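Local coordinates for protein endo-1,3-beta-glucanase, family GH16 (Zobellia galactanivorans, PDB 4CRQ) that probably hydrolyses internal beta-1,3-glucosidic bonds of laminarin, as the family GH16 catalytic module of a longer laminarinase that also carries a carbohydrate-binding module, at residues 33-38 against 211-216; 86-89 against 95-98. The protein carries 1 engineered substitution. All coordinates share one frame; numbering follows the deposited sequence.

How the interactions relate
Interaction 2 belongs to the buried core and interaction 1 to the surface, their centres about 15 Å apart. At 86-89 against 95-98, strand 80-87 with the residue after it, and strand 94-102, from different layers of the sandwich, press apolar side chains together, and all four touching residues are buried. At 33-38 against 211-216, the residues leading into a short strand meet a loop at the periphery; a phenylalanine ring edge meets a backbone carbonyl, and polar bonds tie up each segment separately. Neither contact has a hydrogen bond across it. Strand 196-204 is backbone-bonded to both, to Leu35 and to Trp95 and Ala97. They touch where Glu34 OE2 packs against Trp95 CZ3 at 3.6 Å.

Interaction 1. Residues 33-38 against 211-216; sequences NELQYY and FDVDQS
Phe211, Leu35, Asn33 and Val213 form a small, mainly apolar surface contact between the residues leading into strand 36-38 and the loop that joins strands 196-204 and 220-231. The Phe211 ring presents its edge: CE1 lies 3.2 Å from the backbone oxygen of Asn33, which sits in the ring plane, so an aromatic C-H points at the carbonyl. Asn33 CB touches the same end of the ring, 3.9 Å from Phe211 CE1, while its amide ND2 turns to Asp207 OD1. With CG anti to its carbonyl carbon (chi1 -55°), Phe211 brings the ring closer to 33-38 than its CB direction would suggest. Leu35 stands at about a right angle to that side chain and forks: CD2 reaches Phe211 CD1 at 4.1 Å, near the ring plane, and CD1 meets Val213 CG2 at 4.1 Å as the two side chains pass in opposite directions. In the GH16 beta-sandwich (jelly roll) this joins the approach to strand 36-38, itself paired in parallel with strand 62-70, to that connecting loop; Tyr64 of strand 62-70 backs both Leu35 and Val213. Each segment is also braced internally. Gln36 NE2 donates to the anti lone pair of Glu34 OE1 (2.9 Å, angle 151°), which lies somewhat out of the amide plane, and Gln36 OE1 accepts from Val204 N, so both ends of the amide are held. In the loop, Ser216 OG donates to Asp214 OD1 at 2.6 Å, from the syn side but tilted out of the carboxylate plane, and Ser216 N adds a weak bond to the same oxygen.

Interaction 2. Residues 86-89 against 95-98; sequences IALP and WPAF
The segments run in opposite directions, Leu88 CA lying 7.7 Å from Pro96 CA and Ile86 CA 9.3 Å from Phe98 CA, a spacing bridged by side chains without any hydrogen bond across. This is packing between the two layers of the GH16 beta-sandwich, a jelly roll of the concanavalin clan. Strand 80-87 pairs with strands 156-163 and 220-231, whereas strand 94-102 pairs with 196-204 and with the short strands 115-117 and 119-120. Ile86, Leu88, Pro96 and Phe98 all direct their CB atoms into the space between the layers and are buried there. Ile86 is extended, with CG1 anti to the carbonyl carbon (chi1 -57°) and CD1 anti to CA (chi2 175°), which carries CD1 to 4.0 Å from Phe98 CB. The touch is thus at the root of the phenylalanine side chain, and the ring stands obliquely to the methyl. Beyond this, the Phe98 side chain packs on Ile198 and Leu200 of its own layer and on Val227 of the facing one, while Ile86 and Leu88 both lean on Tyr159. Ala97 turns away toward Asn201, and the Trp95 side chain likewise leaves this interface, meeting Trp208 with ring planes at about 90°. That concave face probably lines the substrate cleft, as in relatives of this family. The side chain of Ile86 also lies about 7 Å from that of Asp225, a ligand of the bound calcium ion, without being part of that site. Pro96 offers Leu88 one edge of its pyrrolidine ring: the single methyl CD2 of Leu88 stands off the CB-CG side of the Pro96 ring, 3.8 Å from each of those two carbons.

Interaction 1. Residues 33-38 against 211-216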
ATOM      1  N   ASN A  33       9.668   3.519 -12.295  1.00 26.70           N
ATOM      2  CA  ASN A  33      10.791   2.745 -12.880  1.00 24.43           C
ATOM      3  C   ASN A  33      11.063   1.439 -12.124  1.00 26.74           C
ATOM      4  O   ASN A  33      12.218   0.995 -12.016  1.00 27.52           O
ATOM      5  CB  ASN A  33      12.070   3.599 -12.976  1.00 26.40           C
ATOM      6  CG  ASN A  33      11.902   4.805 -13.876  1.00 33.14           C
ATOM      7  OD1 ASN A  33      11.459   4.685 -15.019  1.00 34.58           O
ATOM      8  ND2 ASN A  33      12.260   5.978 -13.368  1.00 35.95           N
ATOM      9  N   GLU A  34       9.991   0.844 -11.593  1.00 25.05           N
ATOM     10  CA  GLU A  34      10.064  -0.442 -10.855  1.00 22.25           C
ATOM     11  C   GLU A  34      10.506  -1.567 -11.804  1.00 20.45           C
ATOM     12  O   GLU A  34      10.259  -1.496 -13.022  1.00 24.87           O
ATOM     13  CB  GLU A  34       8.721  -0.781 -10.221  1.00 21.56           C
ATOM     14  CG  GLU A  34       8.371   0.241  -9.133  1.00 26.61           C
ATOM     15  CD  GLU A  34       6.898   0.253  -8.730  1.00 26.32           C
ATOM     16  OE1 GLU A  34       6.171  -0.757  -8.963  1.00 24.35           O
ATOM     17  OE2 GLU A  34       6.443   1.273  -8.168  1.00 28.67           O
ATOM     18  N   LEU A  35      11.148  -2.591 -11.245  1.00 19.17           N
ATOM     19  CA  LEU A  35      11.758  -3.672 -12.065  1.00 18.57           C
ATOM     20  C   LEU A  35      10.928  -4.951 -12.186  1.00 20.58           C
ATOM     21  O   LEU A  35      11.264  -5.816 -12.996  1.00 23.63           O
ATOM     22  CB  LEU A  35      13.202  -3.982 -11.559  1.00 21.08           C
ATOM     23  CG  LEU A  35      14.123  -2.759 -11.341  1.00 21.54           C
ATOM     24  CD1 LEU A  35      15.402  -3.168 -10.637  1.00 23.66           C
ATOM     25  CD2 LEU A  35      14.422  -2.032 -12.657  1.00 24.98           C
ATOM     26  N   GLN A  36       9.852  -5.064 -11.398  1.00 23.16           N
ATOM     27  CA  GLN A  36       9.039  -6.311 -11.419  1.00 21.41           C
ATOM     28  C   GLN A  36       7.904  -6.313 -12.451  1.00 20.89           C
ATOM     29  O   GLN A  36       7.339  -5.257 -12.812  1.00 23.75           O
ATOM     30  CB  GLN A  36       8.397  -6.642 -10.042  1.00 20.73           C
ATOM     31  CG  GLN A  36       7.151  -5.816  -9.698  1.00 19.47           C
ATOM     32  CD  GLN A  36       7.389  -4.320  -9.581  1.00 20.51           C
ATOM     33  OE1 GLN A  36       8.463  -3.885  -9.151  1.00 21.30           O
ATOM     34  NE2 GLN A  36       6.386  -3.517  -9.968  1.00 21.44           N
ATOM     35  N   TYR A  37       7.584  -7.515 -12.904  1.00 21.95           N
ATOM     36  CA  TYR A  37       6.417  -7.752 -13.720  1.00 21.64           C
ATOM     37  C   TYR A  37       5.356  -8.429 -12.801  1.00 20.10           C
ATOM     38  O   TYR A  37       5.612  -9.533 -12.305  1.00 21.28           O
ATOM     39  CB  TYR A  37       6.784  -8.644 -14.904  1.00 22.10           C
ATOM     40  CG  TYR A  37       5.706  -8.876 -15.950  1.00 22.69           C
ATOM     41  CD1 TYR A  37       4.534  -9.649 -15.677  1.00 22.87           C
ATOM     42  CD2 TYR A  37       5.856  -8.351 -17.245  1.00 26.37           C
ATOM     43  CE1 TYR A  37       3.550  -9.860 -16.658  1.00 22.34           C
ATOM     44  CE2 TYR A  37       4.873  -8.564 -18.224  1.00 25.47           C
ATOM     45  CZ  TYR A  37       3.739  -9.319 -17.933  1.00 24.48           C
ATOM     46  OH  TYR A  37       2.804  -9.503 -18.909  1.00 27.44           O
ATOM     47  N   TYR A  38       4.205  -7.782 -12.544  1.00 18.31           N
ATOM     48  CA  TYR A  38       3.204  -8.390 -11.674  1.00 19.84           C
ATOM     49  C   TYR A  38       2.471  -9.516 -12.368  1.00 21.09           C
ATOM     50  O   TYR A  38       2.154  -9.433 -13.550  1.00 21.10           O
ATOM     51  CB  TYR A  38       2.246  -7.315 -11.227  1.00 19.86           C
ATOM     52  CG  TYR A  38       2.805  -6.310 -10.209  1.00 20.29           C
ATOM     53  CD1 TYR A  38       3.423  -6.757  -9.020  1.00 18.82           C
ATOM     54  CD2 TYR A  38       2.689  -4.921 -10.420  1.00 19.03           C
ATOM     55  CE1 TYR A  38       3.906  -5.869  -8.059  1.00 19.91           C
ATOM     56  CE2 TYR A  38       3.177  -4.014  -9.480  1.00 20.59           C
ATOM     57  CZ  TYR A  38       3.778  -4.494  -8.305  1.00 19.21           C
ATOM     58  OH  TYR A  38       4.254  -3.634  -7.349  1.00 20.99           O
ATOM     59  N   PHE A 211      18.036   0.816  -7.624  1.00 27.73           N
ATOM     60  CA  PHE A 211      18.057  -0.234  -8.671  1.00 26.59           C
ATOM     61  C   PHE A 211      18.968  -1.437  -8.419  1.00 27.24           C
ATOM     62  O   PHE A 211      19.126  -2.300  -9.289  1.00 30.02           O
ATOM     63  CB  PHE A 211      18.296   0.458 -10.045  1.00 27.44           C
ATOM     64  CG  PHE A 211      17.280   1.524 -10.307  1.00 26.65           C
ATOM     65  CD1 PHE A 211      15.972   1.163 -10.708  1.00 32.42           C
ATOM     66  CD2 PHE A 211      17.591   2.895 -10.129  1.00 34.07           C
ATOM     67  CE1 PHE A 211      15.008   2.139 -10.935  1.00 31.10           C
ATOM     68  CE2 PHE A 211      16.611   3.878 -10.362  1.00 33.80           C
ATOM     69  CZ  PHE A 211      15.322   3.489 -10.757  1.00 32.75           C
ATOM     70  N   ASP A 212      19.534  -1.484  -7.216  1.00 25.24           N
ATOM     71  CA  ASP A 212      20.333  -2.625  -6.780  1.00 29.14           C
ATOM     72  C   ASP A 212      19.413  -3.532  -5.992  1.00 25.95           C
ATOM     73  O   ASP A 212      18.670  -3.077  -5.098  1.00 30.43           O
ATOM     74  CB  ASP A 212      21.523  -2.162  -5.961  1.00 31.66           C
ATOM     75  CG  ASP A 212      22.421  -1.213  -6.749  1.00 35.75           C
ATOM     76  OD1 ASP A 212      22.412  -1.262  -7.999  1.00 43.24           O
ATOM     77  OD2 ASP A 212      23.158  -0.413  -6.146  1.00 43.45           O
ATOM     78  N   VAL A 213      19.446  -4.820  -6.339  1.00 25.35           N
ATOM     79  CA  VAL A 213      18.607  -5.820  -5.705  1.00 24.54           C
ATOM     80  C   VAL A 213      19.478  -6.921  -5.151  1.00 21.94           C
ATOM     81  O   VAL A 213      20.349  -7.471  -5.877  1.00 22.43           O
ATOM     82  CB  VAL A 213      17.586  -6.417  -6.717  1.00 20.50           C
ATOM     83  CG1 VAL A 213      16.695  -7.524  -6.085  1.00 21.30           C
ATOM     84  CG2 VAL A 213      16.739  -5.301  -7.373  1.00 23.67           C
ATOM     85  N   ASP A 214      19.250  -7.256  -3.876  1.00 22.80           N
ATOM     86  CA  ASP A 214      19.912  -8.413  -3.286  1.00 22.17           C
ATOM     87  C   ASP A 214      19.081  -9.666  -3.663  1.00 21.93           C
ATOM     88  O   ASP A 214      18.117 -10.034  -2.962  1.00 22.51           O
ATOM     89  CB  ASP A 214      20.061  -8.257  -1.772  1.00 23.88           C
ATOM     90  CG  ASP A 214      20.725  -9.459  -1.120  1.00 24.57           C
ATOM     91  OD1 ASP A 214      21.075 -10.442  -1.826  1.00 24.74           O
ATOM     92  OD2 ASP A 214      20.894  -9.428   0.112  1.00 28.16           O
ATOM     93  N   GLN A 215      19.463 -10.318  -4.763  1.00 21.29           N
ATOM     94  CA  GLN A 215      18.685 -11.456  -5.262  1.00 24.09           C
ATOM     95  C   GLN A 215      18.798 -12.662  -4.329  1.00 22.25           C
ATOM     96  O   GLN A 215      17.949 -13.583  -4.428  1.00 22.13           O
ATOM     97  CB  GLN A 215      19.061 -11.817  -6.701  1.00 21.52           C
ATOM     98  CG  GLN A 215      18.961 -10.636  -7.675  1.00 23.24           C
ATOM     99  CD  GLN A 215      19.423 -10.990  -9.077  1.00 23.77           C
ATOM    100  OE1 GLN A 215      20.185 -11.953  -9.270  1.00 23.29           O
ATOM    101  NE2 GLN A 215      18.971 -10.219 -10.067  1.00 22.59           N
ATOM    102  N   SER A 216      19.801 -12.673  -3.424  1.00 24.33           N
ATOM    103  CA  SER A 216      19.931 -13.763  -2.451  1.00 25.39           C
ATOM    104  C   SER A 216      18.765 -13.754  -1.425  1.00 22.93           C
ATOM    105  O   SER A 216      18.553 -14.760  -0.718  1.00 24.66           O
ATOM    106  CB  SER A 216      21.275 -13.737  -1.698  1.00 26.54           C
ATOM    107  OG  SER A 216      21.293 -12.732  -0.689  1.00 26.67           O
TER

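Interaction 2. Residues 86-89 against 95-98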
ATOM      1  N   ILE A  86       0.641  -7.236   9.217  1.00 16.65           N
ATOM      2  CA  ILE A  86       1.623  -7.574   8.169  1.00 18.62           C
ATOM      3  C   ILE A  86       3.001  -7.895   8.741  1.00 17.85           C
ATOM      4  O   ILE A  86       3.462  -7.202   9.669  1.00 18.35           O
ATOM      5  CB  ILE A  86       1.774  -6.378   7.180  1.00 17.61           C
ATOM      6  CG1 ILE A  86       0.419  -5.983   6.555  1.00 17.66           C
ATOM      7  CG2 ILE A  86       2.768  -6.666   6.034  1.00 19.52           C
ATOM      8  CD1 ILE A  86       0.465  -4.738   5.656  1.00 20.18           C
ATOM      9  N   ALA A  87       3.654  -8.908   8.157  1.00 16.99           N
ATOM     10  CA  ALA A  87       5.046  -9.288   8.462  1.00 17.93           C
ATOM     11  C   ALA A  87       5.803  -9.102   7.146  1.00 17.45           C
ATOM     12  O   ALA A  87       5.347  -9.549   6.096  1.00 18.46           O
ATOM     13  CB  ALA A  87       5.145 -10.716   8.974  1.00 18.47           C
ATOM     14  N   LEU A  88       6.963  -8.447   7.179  1.00 18.15           N
ATOM     15  CA  LEU A  88       7.681  -8.062   5.970  1.00 18.69           C
ATOM     16  C   LEU A  88       9.040  -8.720   5.811  1.00 19.15           C
ATOM     17  O   LEU A  88       9.735  -8.912   6.799  1.00 21.12           O
ATOM     18  CB  LEU A  88       7.912  -6.533   6.012  1.00 18.74           C
ATOM     19  CG  LEU A  88       6.658  -5.634   5.994  1.00 20.21           C
ATOM     20  CD1 LEU A  88       7.028  -4.167   6.215  1.00 23.17           C
ATOM     21  CD2 LEU A  88       5.863  -5.826   4.681  1.00 20.50           C
ATOM     22  N   PRO A  89       9.424  -9.050   4.559  1.00 20.96           N
ATOM     23  CA  PRO A  89      10.742  -9.620   4.301  1.00 20.06           C
ATOM     24  C   PRO A  89      11.757  -8.487   4.206  1.00 20.66           C
ATOM     25  O   PRO A  89      11.356  -7.350   3.999  1.00 25.04           O
ATOM     26  CB  PRO A  89      10.571 -10.280   2.945  1.00 23.57           C
ATOM     27  CG  PRO A  89       9.532  -9.440   2.241  1.00 23.39           C
ATOM     28  CD  PRO A  89       8.616  -8.917   3.317  1.00 20.29           C
ATOM     29  N   TRP A  95      10.195  -3.446  -1.907  1.00 19.09           N
ATOM     30  CA  TRP A  95       9.372  -2.263  -1.676  1.00 18.63           C
ATOM     31  C   TRP A  95       7.909  -2.609  -1.476  1.00 18.22           C
ATOM     32  O   TRP A  95       7.093  -2.413  -2.391  1.00 19.94           O
ATOM     33  CB  TRP A  95       9.665  -1.260  -2.802  1.00 22.46           C
ATOM     34  CG  TRP A  95       8.977   0.078  -2.727  1.00 20.57           C
ATOM     35  CD1 TRP A  95       8.330   0.673  -1.632  1.00 25.54           C
ATOM     36  CD2 TRP A  95       8.882   1.044  -3.801  1.00 22.36           C
ATOM     37  NE1 TRP A  95       7.834   1.901  -1.968  1.00 26.43           N
ATOM     38  CE2 TRP A  95       8.135   2.195  -3.261  1.00 25.02           C
ATOM     39  CE3 TRP A  95       9.310   1.073  -5.127  1.00 23.17           C
ATOM     40  CZ2 TRP A  95       7.852   3.325  -4.039  1.00 28.42           C
ATOM     41  CZ3 TRP A  95       9.023   2.212  -5.902  1.00 25.76           C
ATOM     42  CH2 TRP A  95       8.310   3.312  -5.370  1.00 30.42           C
ATOM     43  N   PRO A  96       7.577  -3.117  -0.279  1.00 20.37           N
ATOM     44  CA  PRO A  96       6.193  -3.465  -0.002  1.00 19.16           C
ATOM     45  C   PRO A  96       5.361  -2.226   0.340  1.00 19.87           C
ATOM     46  O   PRO A  96       5.911  -1.207   0.819  1.00 21.55           O
ATOM     47  CB  PRO A  96       6.323  -4.350   1.250  1.00 19.64           C
ATOM     48  CG  PRO A  96       7.506  -3.743   1.998  1.00 21.04           C
ATOM     49  CD  PRO A  96       8.469  -3.449   0.875  1.00 19.61           C
ATOM     50  N   ALA A  97       4.041  -2.304   0.098  1.00 18.22           N
ATOM     51  CA  ALA A  97       3.158  -1.179   0.458  1.00 19.72           C
ATOM     52  C   ALA A  97       1.721  -1.613   0.690  1.00 18.25           C
ATOM     53  O   ALA A  97       1.283  -2.592   0.084  1.00 19.20           O
ATOM     54  CB  ALA A  97       3.203  -0.075  -0.620  1.00 20.59           C
ATOM     55  N   PHE A  98       1.023  -0.863   1.552  1.00 18.44           N
ATOM     56  CA  PHE A  98      -0.378  -1.053   1.877  1.00 17.28           C
ATOM     57  C   PHE A  98      -0.910   0.361   1.758  1.00 18.54           C
ATOM     58  O   PHE A  98      -0.473   1.249   2.497  1.00 18.56           O
ATOM     59  CB  PHE A  98      -0.474  -1.592   3.296  1.00 17.92           C
ATOM     60  CG  PHE A  98      -1.879  -1.567   3.926  1.00 17.58           C
ATOM     61  CD1 PHE A  98      -3.077  -1.908   3.222  1.00 18.82           C
ATOM     62  CD2 PHE A  98      -1.994  -1.241   5.306  1.00 18.94           C
ATOM     63  CE1 PHE A  98      -4.328  -1.895   3.872  1.00 18.91           C
ATOM     64  CE2 PHE A  98      -3.234  -1.215   5.952  1.00 19.80           C
ATOM     65  CZ  PHE A  98      -4.407  -1.544   5.232  1.00 18.17           C
TER